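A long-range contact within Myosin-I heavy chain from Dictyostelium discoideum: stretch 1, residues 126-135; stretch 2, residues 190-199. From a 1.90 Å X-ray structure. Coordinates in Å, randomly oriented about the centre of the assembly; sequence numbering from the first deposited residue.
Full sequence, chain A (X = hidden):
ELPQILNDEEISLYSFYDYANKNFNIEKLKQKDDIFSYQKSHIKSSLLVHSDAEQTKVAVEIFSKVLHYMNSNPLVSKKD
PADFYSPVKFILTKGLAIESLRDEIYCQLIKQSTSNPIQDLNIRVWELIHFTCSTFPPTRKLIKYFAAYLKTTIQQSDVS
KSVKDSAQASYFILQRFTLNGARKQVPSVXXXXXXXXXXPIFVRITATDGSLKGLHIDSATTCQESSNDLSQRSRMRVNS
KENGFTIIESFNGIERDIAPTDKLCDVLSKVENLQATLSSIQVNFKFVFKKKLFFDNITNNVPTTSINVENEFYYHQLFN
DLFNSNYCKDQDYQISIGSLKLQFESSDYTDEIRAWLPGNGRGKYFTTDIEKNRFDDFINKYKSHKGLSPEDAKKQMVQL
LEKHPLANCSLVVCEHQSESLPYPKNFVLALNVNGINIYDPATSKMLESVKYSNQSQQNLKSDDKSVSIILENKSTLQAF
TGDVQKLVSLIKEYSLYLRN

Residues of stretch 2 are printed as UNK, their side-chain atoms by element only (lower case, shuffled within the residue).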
# COMPACT_ATOMS: atom_id res chain seq x y z
N TRP A 126 7.69 -7.29 26.06
CA TRP A 126 7.11 -8.16 25.03
C TRP A 126 6.36 -7.37 23.94
O TRP A 126 6.32 -7.79 22.78
CB TRP A 126 6.28 -9.29 25.65
CG TRP A 126 7.16 -10.44 26.06
CD1 TRP A 126 7.65 -10.70 27.32
CD2 TRP A 126 7.70 -11.44 25.20
NE1 TRP A 126 8.44 -11.82 27.29
CE2 TRP A 126 8.49 -12.30 26.00
CE3 TRP A 126 7.59 -11.71 23.83
CZ2 TRP A 126 9.16 -13.40 25.47
CZ3 TRP A 126 8.26 -12.80 23.31
CH2 TRP A 126 9.03 -13.64 24.13
N GLU A 127 5.79 -6.23 24.32
CA GLU A 127 5.26 -5.28 23.33
C GLU A 127 6.38 -4.78 22.40
O GLU A 127 6.18 -4.69 21.19
CB GLU A 127 4.58 -4.10 24.01
CG GLU A 127 3.24 -4.46 24.68
CD GLU A 127 2.71 -3.35 25.57
OE1 GLU A 127 3.40 -2.32 25.72
OE2 GLU A 127 1.60 -3.50 26.14
N LEU A 128 7.53 -4.42 22.98
CA LEU A 128 8.71 -4.03 22.21
C LEU A 128 9.18 -5.14 21.29
O LEU A 128 9.54 -4.88 20.14
CB LEU A 128 9.86 -3.64 23.14
CG LEU A 128 9.67 -2.35 23.93
CD1 LEU A 128 10.85 -2.12 24.88
CD2 LEU A 128 9.51 -1.16 22.97
N ILE A 129 9.21 -6.36 21.80
CA ILE A 129 9.59 -7.51 20.99
C ILE A 129 8.66 -7.60 19.77
O ILE A 129 9.10 -7.81 18.64
CB ILE A 129 9.56 -8.81 21.84
CG1 ILE A 129 10.85 -8.92 22.67
CG2 ILE A 129 9.45 -10.04 20.97
CD1 ILE A 129 10.76 -10.00 23.82
N HIS A 130 7.37 -7.43 20.02
CA HIS A 130 6.37 -7.54 18.97
C HIS A 130 6.50 -6.38 17.95
O HIS A 130 6.41 -6.61 16.74
CB HIS A 130 4.97 -7.58 19.61
CG HIS A 130 3.88 -7.96 18.66
ND1 HIS A 130 2.54 -7.89 19.00
CD2 HIS A 130 3.91 -8.38 17.37
CE1 HIS A 130 1.80 -8.25 17.97
NE2 HIS A 130 2.61 -8.56 16.97
N PHE A 131 6.74 -5.16 18.43
CA PHE A 131 6.97 -4.02 17.52
C PHE A 131 8.16 -4.33 16.63
O PHE A 131 8.15 -4.04 15.43
CB PHE A 131 7.33 -2.73 18.28
CG PHE A 131 6.25 -2.24 19.23
CD1 PHE A 131 4.91 -2.38 18.92
CD2 PHE A 131 6.61 -1.61 20.41
CE1 PHE A 131 3.93 -1.91 19.78
CE2 PHE A 131 5.63 -1.14 21.29
CZ PHE A 131 4.29 -1.30 20.98
N THR A 132 9.20 -4.91 17.22
CA THR A 132 10.45 -5.14 16.50
C THR A 132 10.27 -6.23 15.46
O THR A 132 10.68 -6.07 14.32
CB THR A 132 11.61 -5.49 17.48
OG1 THR A 132 11.72 -4.45 18.45
CG2 THR A 132 12.95 -5.61 16.73
N CYS A 133 9.64 -7.34 15.86
CA CYS A 133 9.34 -8.42 14.93
C CYS A 133 8.49 -7.95 13.74
O CYS A 133 8.59 -8.51 12.64
CB CYS A 133 8.59 -9.54 15.65
SG CYS A 133 9.66 -10.49 16.78
N SER A 134 7.65 -6.94 13.97
CA SER A 134 6.77 -6.38 12.94
C SER A 134 7.50 -5.43 11.99
O SER A 134 6.90 -4.93 11.03
CB SER A 134 5.60 -5.64 13.60
OG SER A 134 4.88 -6.51 14.48
N THR A 135 8.78 -5.18 12.26
CA THR A 135 9.56 -4.20 11.50
C THR A 135 10.76 -4.80 10.74
O THR A 135 10.97 -4.50 9.57
CB THR A 135 10.03 -3.01 12.40
OG1 THR A 135 8.92 -2.55 13.19
CG2 THR A 135 10.57 -1.84 11.52
N UNK A 190 -0.67 4.40 14.36
CA UNK A 190 -1.88 3.59 14.26
C UNK A 190 -1.55 2.10 14.23
O UNK A 190 -2.23 1.28 14.85
c UNK A 190 -2.71 3.95 13.02
o UNK A 190 -2.98 5.35 13.03
c UNK A 190 -4.03 3.19 13.04
N UNK A 191 -0.50 1.75 13.49
CA UNK A 191 -0.09 0.35 13.43
C UNK A 191 0.46 -0.14 14.77
O UNK A 191 0.15 -1.25 15.21
c UNK A 191 1.45 -1.27 12.16
o UNK A 191 3.18 -2.48 11.05
c UNK A 191 2.57 -1.40 11.13
o UNK A 191 2.84 -0.42 10.39
c UNK A 191 0.95 0.16 12.30
N UNK A 192 1.29 0.69 15.42
CA UNK A 192 1.86 0.32 16.71
C UNK A 192 0.78 0.08 17.76
O UNK A 192 0.89 -0.83 18.58
c UNK A 192 4.15 1.51 16.42
c UNK A 192 5.02 0.27 16.65
c UNK A 192 4.90 2.75 16.83
c UNK A 192 2.84 1.39 17.21
N UNK A 193 -0.27 0.89 17.72
CA UNK A 193 -1.40 0.70 18.63
C UNK A 193 -2.04 -0.68 18.47
O UNK A 193 -2.29 -1.37 19.46
o UNK A 193 -3.49 4.34 17.60
c UNK A 193 -1.92 3.16 18.97
c UNK A 193 -2.85 4.33 18.68
o UNK A 193 -2.93 5.24 19.53
c UNK A 193 -2.43 1.82 18.46
N UNK A 194 -2.27 -1.09 17.23
CA UNK A 194 -2.77 -2.43 16.94
C UNK A 194 -1.80 -3.54 17.37
O UNK A 194 -2.21 -4.52 18.00
o UNK A 194 -4.14 -1.74 15.06
c UNK A 194 -3.06 -2.58 15.44
N UNK A 195 -0.53 -3.39 17.02
CA UNK A 195 0.47 -4.39 17.39
C UNK A 195 0.51 -4.55 18.90
O UNK A 195 0.49 -5.67 19.41
c UNK A 195 2.93 -4.95 17.46
c UNK A 195 1.92 -3.99 15.36
c UNK A 195 1.88 -3.99 16.89
c UNK A 195 3.17 -3.33 14.79
N UNK A 196 0.56 -3.42 19.61
CA UNK A 196 0.63 -3.44 21.07
C UNK A 196 -0.47 -4.31 21.64
O UNK A 196 -0.23 -5.16 22.50
c UNK A 196 -0.04 -0.20 24.96
n UNK A 196 -0.19 -1.35 25.90
c UNK A 196 0.55 -2.01 21.64
c UNK A 196 0.74 -0.52 23.69
c UNK A 196 0.48 -1.94 23.18
N UNK A 197 -1.69 -4.11 21.13
CA UNK A 197 -2.86 -4.83 21.64
C UNK A 197 -3.11 -6.15 20.94
O UNK A 197 -4.16 -6.76 21.13
c UNK A 197 -4.00 -2.57 22.10
c UNK A 197 -5.34 -1.85 22.13
o UNK A 197 -6.35 -2.51 22.48
c UNK A 197 -4.12 -3.97 21.53
o UNK A 197 -5.39 -0.65 21.81
N UNK A 198 -2.15 -6.61 20.15
CA UNK A 198 -2.25 -7.91 19.50
C UNK A 198 -3.51 -8.05 18.63
O UNK A 198 -4.18 -9.09 18.66
o UNK A 198 0.22 -9.19 20.49
c UNK A 198 -2.18 -9.04 20.55
c UNK A 198 -0.79 -9.15 21.19
n UNK A 198 -0.74 -9.19 22.52
N UNK A 199 -3.83 -7.01 17.88
CA UNK A 199 -4.97 -7.06 16.97
C UNK A 199 -4.56 -6.61 15.56
O UNK A 199 -3.48 -6.08 15.39
n UNK A 199 -6.87 -2.51 17.47
n UNK A 199 -6.39 -0.30 17.92
c UNK A 199 -6.11 -6.19 17.49
c UNK A 199 -5.79 -4.72 17.53
n UNK A 199 -6.33 -1.87 19.60
c UNK A 199 -7.04 -3.91 17.84
c UNK A 199 -6.53 -1.55 18.33
O HOH W 1 0.16 -5.52 25.28
O HOH W 2 2.24 -6.87 21.74

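Position 190 carries three side-chain atoms, a carbon bonded to one oxygen and one carbon, and they stay out of reach of stretch 1. This beta-branched hydroxyl pattern is threonine, Thr190. Position 191 has three carbons in a row, the third holding two oxygens; its CA-to-CB bond points sideways, but the extended chain brings one of these oxygens to 4.5 Å from Ser134 O. A carboxylate on a two-carbon stem is glutamate, hence Glu191, and the oxygen near Ser134 is OE2; both carboxylate oxygens are hydrogen-bonded elsewhere in the structure.

Position 192 shows four carbons forked at the second, and one of the terminal carbons lies 3.5 Å from Phe131 CD1, an apolar contact; this is Leu192, and that atom is CD2. Position 193 repeats the three-carbon carboxylate, pointing away, and is Glu193. At 194 a single carbon bears one oxygen, without contact to stretch 1, so the residue is Ser194.

Position 195 also has four carbons, but the fork is at the first and one arm is two carbons long. Its CA-to-CB bond points toward stretch 1. The one-carbon arm sits 3.3 Å from the centroid of the His130 ring and 9° off the ring normal, a CH-pi contact over the face, and the end of the longer arm reaches Ser134 CB at 3.6 Å. The branching means isoleucine, not leucine: the short arm of Ile195 is CG2 and the end of the long one CD1. Ile195 CG2 is also 3.6 Å from Phe131 CD1.

Position 196 has four carbons in a row ending in nitrogen, and that nitrogen donates to Glu127 OE2 at 2.8 Å, forming a salt bridge. The backbone N lies near the plane of the Phe131 ring, 3.7 Å from CE1 of that ring. The chain is the signature of Lys196, its terminal atom NZ.

Position 197, again three carbons with a terminal pair of oxygens, points away and is the first residue to leave helical phi/psi; it is Glu197. Position 198 has two carbons, the second bearing one oxygen and one nitrogen, and the oxygen is 3.0 Å from His130 ND1. The amide defines Asn198, and the oxygen is OD1. Three carbons, a nitrogen and a carbon with two further nitrogens, directed away, make position 199 a guanidinium, Arg199.

The helix axes approach to 9.5 Å at 127° between their N-to-C directions, and the stretches bury 458 Å² in total. Ile195 anchors the apolar part, touching His130, Phe131 and Ser134, with Leu192 extending it along Phe131. Charge pairing secures the Glu127 end, where CA of Glu127 and CA of Lys196 are 5.5 Å apart. Water 1 reinforces this pairing by donating to Glu127 OE2 (2.6 Å) and Lys196 O (2.8 Å), tying the acidic side chain to backbone as well as to ammonium.

Stretch 2 190-199: TELESIKENR
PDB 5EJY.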